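Local coordinates for G-protein alpha subunit Galpha7 (Naegleria fowleri, PDB 6NE6) that probably binds and hydrolyses GTP as the alpha subunit of a heterotrimeric G protein, switching between GDP- and GTP-bound states to relay signals, at residues 11-16 and 178-183; 131-136 and 147-152; 204-209 and 248-253. All blocks are in the same frame, centred on the assembly; numbering follows the deposited sequence. Where two conformers were deposited one is given.

Contact 1 of 3, residues 11-16 and 178-183; sequences KILLVG and IDVGGQ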
# COMPACT_ATOMS: atom_id res chain seq x y z
N LYS A 11 -1.18 -21.24 7.29
CA LYS A 11 -0.98 -19.82 7.51
C LYS A 11 -0.23 -19.20 6.33
O LYS A 11 0.76 -19.76 5.85
CB LYS A 11 -0.22 -19.56 8.81
CG LYS A 11 -0.92 -20.17 10.04
CD LYS A 11 -0.62 -19.38 11.30
CE LYS A 11 -1.56 -19.78 12.44
NZ LYS A 11 -1.19 -19.06 13.70
N ILE A 12 -0.71 -18.04 5.91
CA ILE A 12 -0.19 -17.33 4.75
C ILE A 12 0.34 -15.99 5.25
O ILE A 12 -0.43 -15.17 5.77
CB ILE A 12 -1.28 -17.11 3.69
CG1 ILE A 12 -1.87 -18.46 3.27
CG2 ILE A 12 -0.74 -16.32 2.51
CD1 ILE A 12 -3.04 -18.30 2.34
N LEU A 13 1.64 -15.78 5.10
CA LEU A 13 2.32 -14.60 5.63
C LEU A 13 2.46 -13.55 4.54
O LEU A 13 3.01 -13.84 3.47
CB LEU A 13 3.71 -14.96 6.15
CG LEU A 13 4.61 -13.81 6.64
CD1 LEU A 13 3.98 -13.10 7.83
CD2 LEU A 13 6.01 -14.34 7.00
N LEU A 14 2.02 -12.33 4.84
CA LEU A 14 2.24 -11.20 3.94
C LEU A 14 3.61 -10.60 4.20
O LEU A 14 3.94 -10.30 5.35
CB LEU A 14 1.15 -10.14 4.15
CG LEU A 14 -0.25 -10.49 3.67
CD1 LEU A 14 -1.25 -9.51 4.26
CD2 LEU A 14 -0.32 -10.46 2.14
N VAL A 15 4.40 -10.43 3.14
CA VAL A 15 5.75 -9.90 3.20
C VAL A 15 5.86 -8.81 2.14
O VAL A 15 5.39 -9.00 1.01
CB VAL A 15 6.80 -11.02 2.97
CG1 VAL A 15 8.22 -10.49 2.93
CG2 VAL A 15 6.67 -12.10 4.05
N GLY A 16 6.44 -7.67 2.50
CA GLY A 16 6.63 -6.61 1.52
C GLY A 16 7.02 -5.31 2.20
O GLY A 16 6.97 -5.18 3.43
N ILE A 178 -1.64 -13.59 7.67
CA ILE A 178 -0.88 -12.92 8.72
C ILE A 178 -0.27 -11.63 8.19
O ILE A 178 0.34 -11.62 7.12
CB ILE A 178 0.26 -13.83 9.24
CG1 ILE A 178 -0.29 -15.17 9.70
CG2 ILE A 178 1.07 -13.11 10.34
CD1 ILE A 178 0.80 -16.23 9.81
N ASP A 179 -0.39 -10.55 8.97
CA ASP A 179 0.43 -9.35 8.78
C ASP A 179 0.98 -9.01 10.16
O ASP A 179 0.21 -8.87 11.11
CB ASP A 179 -0.40 -8.20 8.20
CG ASP A 179 0.46 -7.02 7.76
OD1 ASP A 179 1.69 -7.18 7.61
OD2 ASP A 179 -0.10 -5.92 7.57
N VAL A 180 2.30 -8.93 10.28
CA VAL A 180 2.93 -8.82 11.59
C VAL A 180 4.13 -7.87 11.51
O VAL A 180 4.95 -7.95 10.59
CB VAL A 180 3.36 -10.20 12.13
CG1 VAL A 180 4.23 -10.93 11.14
CG2 VAL A 180 4.07 -10.05 13.48
N GLY A 181 4.23 -6.98 12.50
CA GLY A 181 5.36 -6.08 12.62
C GLY A 181 5.73 -5.75 14.05
O GLY A 181 5.17 -6.32 14.99
N GLY A 182 6.68 -4.82 14.23
CA GLY A 182 7.06 -4.39 15.56
C GLY A 182 7.81 -5.45 16.35
O GLY A 182 8.43 -6.37 15.81
N GLN A 183 7.72 -5.30 17.67
CA GLN A 183 8.40 -6.19 18.60
C GLN A 183 7.82 -7.60 18.51
O GLN A 183 6.76 -7.84 17.92
CB GLN A 183 8.28 -5.67 20.03
O HOH W 1 3.75 -9.06 7.63
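Ile12 and Leu14 hold Ile178 between them through the backbone. Ile178 N donates to Ile12 O at 2.8 Å, and Ile178 O accepts from Leu14 N at 2.9 Å, as expected where one strand residue lies beside a parallel neighbour. Leu13 is the residue paired with Ile178. The short strand segments cross at 45°; beyond this pair the CA atoms of Leu14 and Asp179 stand farther apart, and a water sits between the strands there. In the conformer described, Val180 N donates to it at 3.0 Å, while the water lies 2.6 Å from Leu14 O and 2.8 Å from Asp179 OD1.

The apolar contacts centre on the two branches of Ile178. Its CD1 lies 3.6 Å from Lys11 CB and also touches CD farther along that chain, so the lysine presents its methylene groups here as a hydrophobic wall. On the other branch, CG2 meets Leu13 CD1 at 3.8 Å. Leu13 CG is anti to the backbone N (chi1 175°), and the same CD1 methyl also touches Val180 CG1 at 4.0 Å. Beta-branched isoleucine suits this extended backbone and offers a separate arm to each neighbour.

The polar ends are engaged beyond this pair. Lys11 NZ forms a salt bridge with Glu165 and hydrogen bonds to the carbonyls of Ile191 and Phe194; Asp179 OD2 bonds to Thr160, and Lys22 is a weak, long partner of OD1. Asp179 begins the DVGGQ sequence, the usual start of switch II in G-alpha subunits, and Gly16 begins the likely P-loop. The chemistry implies two regimes: direct strand pairing fixes the root of both loops, whereas the buried carboxylate is linked to the other strand mainly through a water whose protons may be shared among several acceptors.

Contact 2 of 3, residues 131-136 and 147-152; sequences ASYYFD and MPSEED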
# COMPACT_ATOMS: atom_id res chain seq x y z
N ALA A 131 -3.90 10.16 -1.70
CA ALA A 131 -4.01 11.59 -1.43
C ALA A 131 -5.20 12.22 -2.16
O ALA A 131 -5.97 12.96 -1.55
CB ALA A 131 -2.71 12.30 -1.80
N SER A 132 -5.35 11.96 -3.46
CA SER A 132 -6.44 12.61 -4.18
C SER A 132 -7.80 12.13 -3.69
O SER A 132 -8.75 12.92 -3.64
CB SER A 132 -6.31 12.41 -5.69
OG SER A 132 -6.58 11.07 -6.06
N TYR A 133 -7.91 10.85 -3.32
CA TYR A 133 -9.15 10.33 -2.76
C TYR A 133 -9.58 11.14 -1.55
O TYR A 133 -10.73 11.58 -1.45
CB TYR A 133 -8.96 8.85 -2.39
CG TYR A 133 -10.10 8.30 -1.56
CD1 TYR A 133 -11.23 7.75 -2.16
CD2 TYR A 133 -10.05 8.36 -0.17
CE1 TYR A 133 -12.28 7.26 -1.39
CE2 TYR A 133 -11.09 7.87 0.60
CZ TYR A 133 -12.20 7.33 -0.01
OH TYR A 133 -13.23 6.84 0.76
N TYR A 134 -8.66 11.34 -0.60
CA TYR A 134 -9.06 12.07 0.60
C TYR A 134 -9.39 13.52 0.27
O TYR A 134 -10.41 14.05 0.74
CB TYR A 134 -7.97 11.97 1.68
CG TYR A 134 -7.81 10.59 2.30
CD1 TYR A 134 -8.91 9.89 2.81
CD2 TYR A 134 -6.56 9.99 2.37
CE1 TYR A 134 -8.76 8.63 3.39
CE2 TYR A 134 -6.40 8.74 2.93
CZ TYR A 134 -7.50 8.07 3.45
OH TYR A 134 -7.34 6.81 4.01
N PHE A 135 -8.57 14.17 -0.56
CA PHE A 135 -8.84 15.56 -0.91
C PHE A 135 -10.19 15.70 -1.60
O PHE A 135 -10.95 16.65 -1.34
CB PHE A 135 -7.75 16.11 -1.84
CG PHE A 135 -6.40 16.33 -1.20
CD1 PHE A 135 -6.27 16.78 0.10
CD2 PHE A 135 -5.25 16.13 -1.96
CE1 PHE A 135 -4.99 17.01 0.65
CE2 PHE A 135 -3.98 16.36 -1.43
CZ PHE A 135 -3.85 16.81 -0.13
N ASP A 136 -10.51 14.77 -2.50
CA ASP A 136 -11.76 14.88 -3.25
C ASP A 136 -12.98 14.58 -2.39
O ASP A 136 -14.10 14.91 -2.80
CB ASP A 136 -11.77 13.92 -4.44
CG ASP A 136 -10.92 14.42 -5.60
OD1 ASP A 136 -10.65 15.64 -5.68
OD2 ASP A 136 -10.55 13.57 -6.44
N MET A 147 -17.01 10.33 10.72
CA MET A 147 -16.56 9.02 11.19
C MET A 147 -16.03 8.30 9.96
O MET A 147 -16.78 8.16 8.97
CB MET A 147 -17.68 8.23 11.87
CG MET A 147 -18.00 8.72 13.26
SD MET A 147 -16.58 8.40 14.31
CE MET A 147 -16.36 6.67 13.94
N PRO A 148 -14.77 7.86 9.97
CA PRO A 148 -14.20 7.19 8.79
C PRO A 148 -15.08 6.09 8.24
O PRO A 148 -15.64 5.27 8.98
CB PRO A 148 -12.87 6.63 9.32
CG PRO A 148 -12.47 7.64 10.36
CD PRO A 148 -13.75 8.11 11.01
N SER A 149 -15.21 6.07 6.92
CA SER A 149 -15.88 5.00 6.22
C SER A 149 -14.97 3.80 6.09
O SER A 149 -13.75 3.87 6.29
CB SER A 149 -16.32 5.44 4.82
OG SER A 149 -15.18 5.69 4.00
N GLU A 150 -15.59 2.68 5.74
CA GLU A 150 -14.85 1.47 5.40
C GLU A 150 -13.75 1.76 4.38
O GLU A 150 -12.59 1.40 4.58
CB GLU A 150 -15.85 0.45 4.86
CG GLU A 150 -15.41 -0.96 4.87
CD GLU A 150 -16.58 -1.87 4.57
OE1 GLU A 150 -16.91 -2.03 3.38
OE2 GLU A 150 -17.19 -2.38 5.53
N GLU A 151 -14.10 2.45 3.28
CA GLU A 151 -13.11 2.72 2.25
C GLU A 151 -12.03 3.68 2.75
O GLU A 151 -10.85 3.53 2.41
CB GLU A 151 -13.80 3.29 1.00
CG GLU A 151 -12.82 3.57 -0.14
CD GLU A 151 -13.51 3.99 -1.42
OE1 GLU A 151 -14.74 4.20 -1.39
OE2 GLU A 151 -12.82 4.09 -2.46
N ASP A 152 -12.41 4.65 3.59
CA ASP A 152 -11.41 5.53 4.21
C ASP A 152 -10.33 4.73 4.92
O ASP A 152 -9.14 5.05 4.83
CB ASP A 152 -12.05 6.48 5.22
CG ASP A 152 -12.94 7.53 4.58
OD1 ASP A 152 -13.00 7.67 3.32
OD2 ASP A 152 -13.61 8.22 5.37
O HOH W 2 -16.45 6.42 1.79
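Tyr133 reaches from helix 131-136 to Asp152, its hydroxyl donating to OD1 at 2.7 Å. The acceptor lies at the ring edge and is met nearly along its C-O axis, with the ring and carboxylate planes 74° apart. The side chain leaves the helix toward the other segment, with CG anti to the backbone N (chi1 169°). Glu151 runs obliquely past the same ring: its CG lies 3.4 Å from the Tyr133 OH, and OE2 is 3.4 Å from CE1. That carboxylate's ionic partner is Arg155.

Tyr134, next along the helix, uses its hydroxyl on the backbone instead. It donates to Asp152 O at 2.6 Å, in the carbonyl plane, so successive tyrosines grip the side chain and main chain of one residue. Tyrosine fits both positions because a long apolar ring delivers a donor across the gap between the segments.

Asp152 is itself held at the start of its helix. Ser149, the N-cap, accepts from Asp152 N through OG at 3.0 Å, and Ser149 N donates back to OD2 at 3.1 Å from above the carboxylate plane, completing a capping box. OD2 also receives Tyr146 OH and forms a salt bridge with Arg140. These donors, together with the helix N terminus, would favour the charged form of the buried aspartate and turn it into a polar junction between the two helices.

Contact 3 of 3, residues 204-209 and 248-253; sequences CSLSEF and NKHDLF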
# COMPACT_ATOMS: atom_id res chain seq x y z
N CYS A 204 4.86 -6.74 -4.07
CA CYS A 204 5.64 -5.65 -4.66
C CYS A 204 4.71 -4.75 -5.43
O CYS A 204 3.76 -5.22 -6.06
CB CYS A 204 6.73 -6.16 -5.61
SG CYS A 204 8.05 -7.06 -4.76
N SER A 205 4.99 -3.45 -5.39
CA SER A 205 4.17 -2.50 -6.13
C SER A 205 4.56 -2.46 -7.60
O SER A 205 5.73 -2.24 -7.93
CB SER A 205 4.29 -1.10 -5.52
OG SER A 205 3.67 -0.14 -6.36
N LEU A 206 3.58 -2.67 -8.49
CA LEU A 206 3.80 -2.45 -9.91
C LEU A 206 3.89 -0.97 -10.25
O LEU A 206 4.53 -0.58 -11.22
CB LEU A 206 2.67 -3.10 -10.70
CG LEU A 206 2.83 -3.55 -12.15
CD1 LEU A 206 4.04 -4.45 -12.30
CD2 LEU A 206 1.55 -4.26 -12.57
N SER A 207 3.23 -0.13 -9.46
CA SER A 207 3.08 1.27 -9.85
C SER A 207 4.28 2.12 -9.45
O SER A 207 4.33 3.29 -9.86
CB SER A 207 1.81 1.86 -9.23
OG SER A 207 1.86 1.76 -7.82
N GLU A 208 5.23 1.57 -8.67
CA GLU A 208 6.34 2.37 -8.13
C GLU A 208 7.49 2.53 -9.13
O GLU A 208 8.55 3.03 -8.74
CB GLU A 208 6.87 1.75 -6.83
CG GLU A 208 7.60 0.43 -7.02
CD GLU A 208 8.08 -0.20 -5.72
OE1 GLU A 208 7.78 0.35 -4.64
OE2 GLU A 208 8.77 -1.24 -5.81
N PHE A 209 7.30 2.12 -10.39
CA PHE A 209 8.40 2.16 -11.35
C PHE A 209 8.93 3.58 -11.59
O PHE A 209 10.07 3.73 -12.02
CB PHE A 209 7.97 1.54 -12.69
CG PHE A 209 6.98 2.36 -13.48
CD1 PHE A 209 5.62 2.16 -13.33
CD2 PHE A 209 7.42 3.33 -14.40
CE1 PHE A 209 4.70 2.90 -14.07
CE2 PHE A 209 6.51 4.07 -15.14
CZ PHE A 209 5.15 3.87 -14.99
N ASN A 248 1.31 -5.86 -7.12
CA ASN A 248 0.12 -5.18 -6.64
C ASN A 248 0.01 -3.80 -7.27
O ASN A 248 0.91 -3.33 -7.98
CB ASN A 248 0.17 -5.11 -5.10
CG ASN A 248 -1.10 -4.58 -4.48
OD1 ASN A 248 -2.21 -4.79 -4.99
ND2 ASN A 248 -0.95 -3.88 -3.37
N LYS A 249 -1.13 -3.15 -7.02
CA LYS A 249 -1.44 -1.83 -7.58
C LYS A 249 -1.48 -1.85 -9.10
O LYS A 249 -1.13 -0.87 -9.76
CB LYS A 249 -0.47 -0.76 -7.06
CG LYS A 249 -0.30 -0.77 -5.54
CD LYS A 249 0.55 0.40 -5.05
CE LYS A 249 0.73 0.35 -3.54
NZ LYS A 249 1.46 1.57 -3.06
N HIS A 250 -1.94 -2.98 -9.66
CA HIS A 250 -1.96 -3.16 -11.11
C HIS A 250 -2.75 -2.06 -11.81
O HIS A 250 -2.30 -1.49 -12.80
CB HIS A 250 -2.54 -4.54 -11.44
CG HIS A 250 -2.82 -4.75 -12.90
ND1 HIS A 250 -3.98 -4.32 -13.50
CD2 HIS A 250 -2.11 -5.38 -13.86
CE1 HIS A 250 -3.96 -4.63 -14.78
NE2 HIS A 250 -2.84 -5.29 -15.02
N ASP A 251 -3.94 -1.74 -11.30
CA ASP A 251 -4.77 -0.75 -11.99
C ASP A 251 -4.15 0.66 -11.92
O ASP A 251 -4.28 1.44 -12.88
CB ASP A 251 -6.19 -0.77 -11.42
CG ASP A 251 -6.98 -2.04 -11.83
OD1 ASP A 251 -6.49 -2.83 -12.67
OD2 ASP A 251 -8.09 -2.25 -11.31
N LEU A 252 -3.45 0.99 -10.83
CA LEU A 252 -2.74 2.27 -10.76
C LEU A 252 -1.58 2.30 -11.75
O LEU A 252 -1.36 3.32 -12.43
CB LEU A 252 -2.22 2.50 -9.34
CG LEU A 252 -1.45 3.80 -9.10
CD1 LEU A 252 -2.27 4.99 -9.53
CD2 LEU A 252 -1.04 3.92 -7.62
N PHE A 253 -0.85 1.19 -11.86
CA PHE A 253 0.19 1.05 -12.87
C PHE A 253 -0.39 1.28 -14.27
O PHE A 253 0.19 2.02 -15.07
CB PHE A 253 0.83 -0.34 -12.77
CG PHE A 253 1.67 -0.69 -13.96
CD1 PHE A 253 2.99 -0.28 -14.03
CD2 PHE A 253 1.14 -1.44 -15.01
CE1 PHE A 253 3.78 -0.61 -15.13
CE2 PHE A 253 1.93 -1.77 -16.11
CZ PHE A 253 3.24 -1.35 -16.17
O HOH W 3 3.63 1.95 -4.85
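The Phe253 ring carries Leu206 on one face: CG stands 3.9 Å from the ring centroid, a CH-pi contact displaced toward the rim. Ser207 CA lies at the ring's edge, and Phe209 meets it obliquely, CE1 being 3.6 Å from Phe253 CD1, with the ring planes at 75°. The edge of the Phe209 ring faces Leu206 O in its own plane. Leu206 CD2 also approaches the His250 ring obliquely, at 4.0 Å from its CD2. In the plane of that imidazole, ND1 donates to Asp251 OD1 at 3.0 Å. Branched leucine lays CG over the Phe253 face and uses CD2 on both rings, while Ile284 and Ala280 of helix 277-291 add packing around Phe253.

The Lys249 chain passes the two serines, CD lying 3.4 Å from both Ser205 OG and Ser207 OG. Beyond CG the chain is fully extended, and NZ donates to a water that also bonds to Ser205 OG. Its strongest partner is Asp129, by a salt bridge; NZ also bonds to the carbonyl of Asp19.

Parallel strand pairing closes the group: Asn248 N donates to Cys204 O at 2.7 Å, and Leu206 N to Asn248 O at 2.8 Å. In the Asn248 side chain, ND2 donates to Ser20 O and OD1 accepts from Ala305 N, tying this strand end to the likely P-loop and another loop. The sequence Asn248-Lys249-His250-Asp251 fits the NKxD motif of P-loop GTPases, placed as usual where a parallel strand gives way to a helix and, in relatives, used to recognise guanine.

Contacts 1 and 3 belong to one mixed sheet: strand 10-16 is flanked by 173-180 and 199-205, and 242-248 follows. Their nearest atoms are about 6 Å apart, and they carry the start of the likely P-loop, the start of switch II and the NKxD motif. Contact 2, nested in the chain inside contact 1, lies in the helical insertion characteristic of G-alpha subunits, about 14 Å from contact 1 and 8 Å from contact 3 (nearest atoms). One sodium ion binds His4, His6 and His193, another His5 and His7; all but His193 apparently belong to a purification tag. A sodium lies about 11 Å from the Lys11 side chain. With sodium the only ligand, the nucleotide site is inferred.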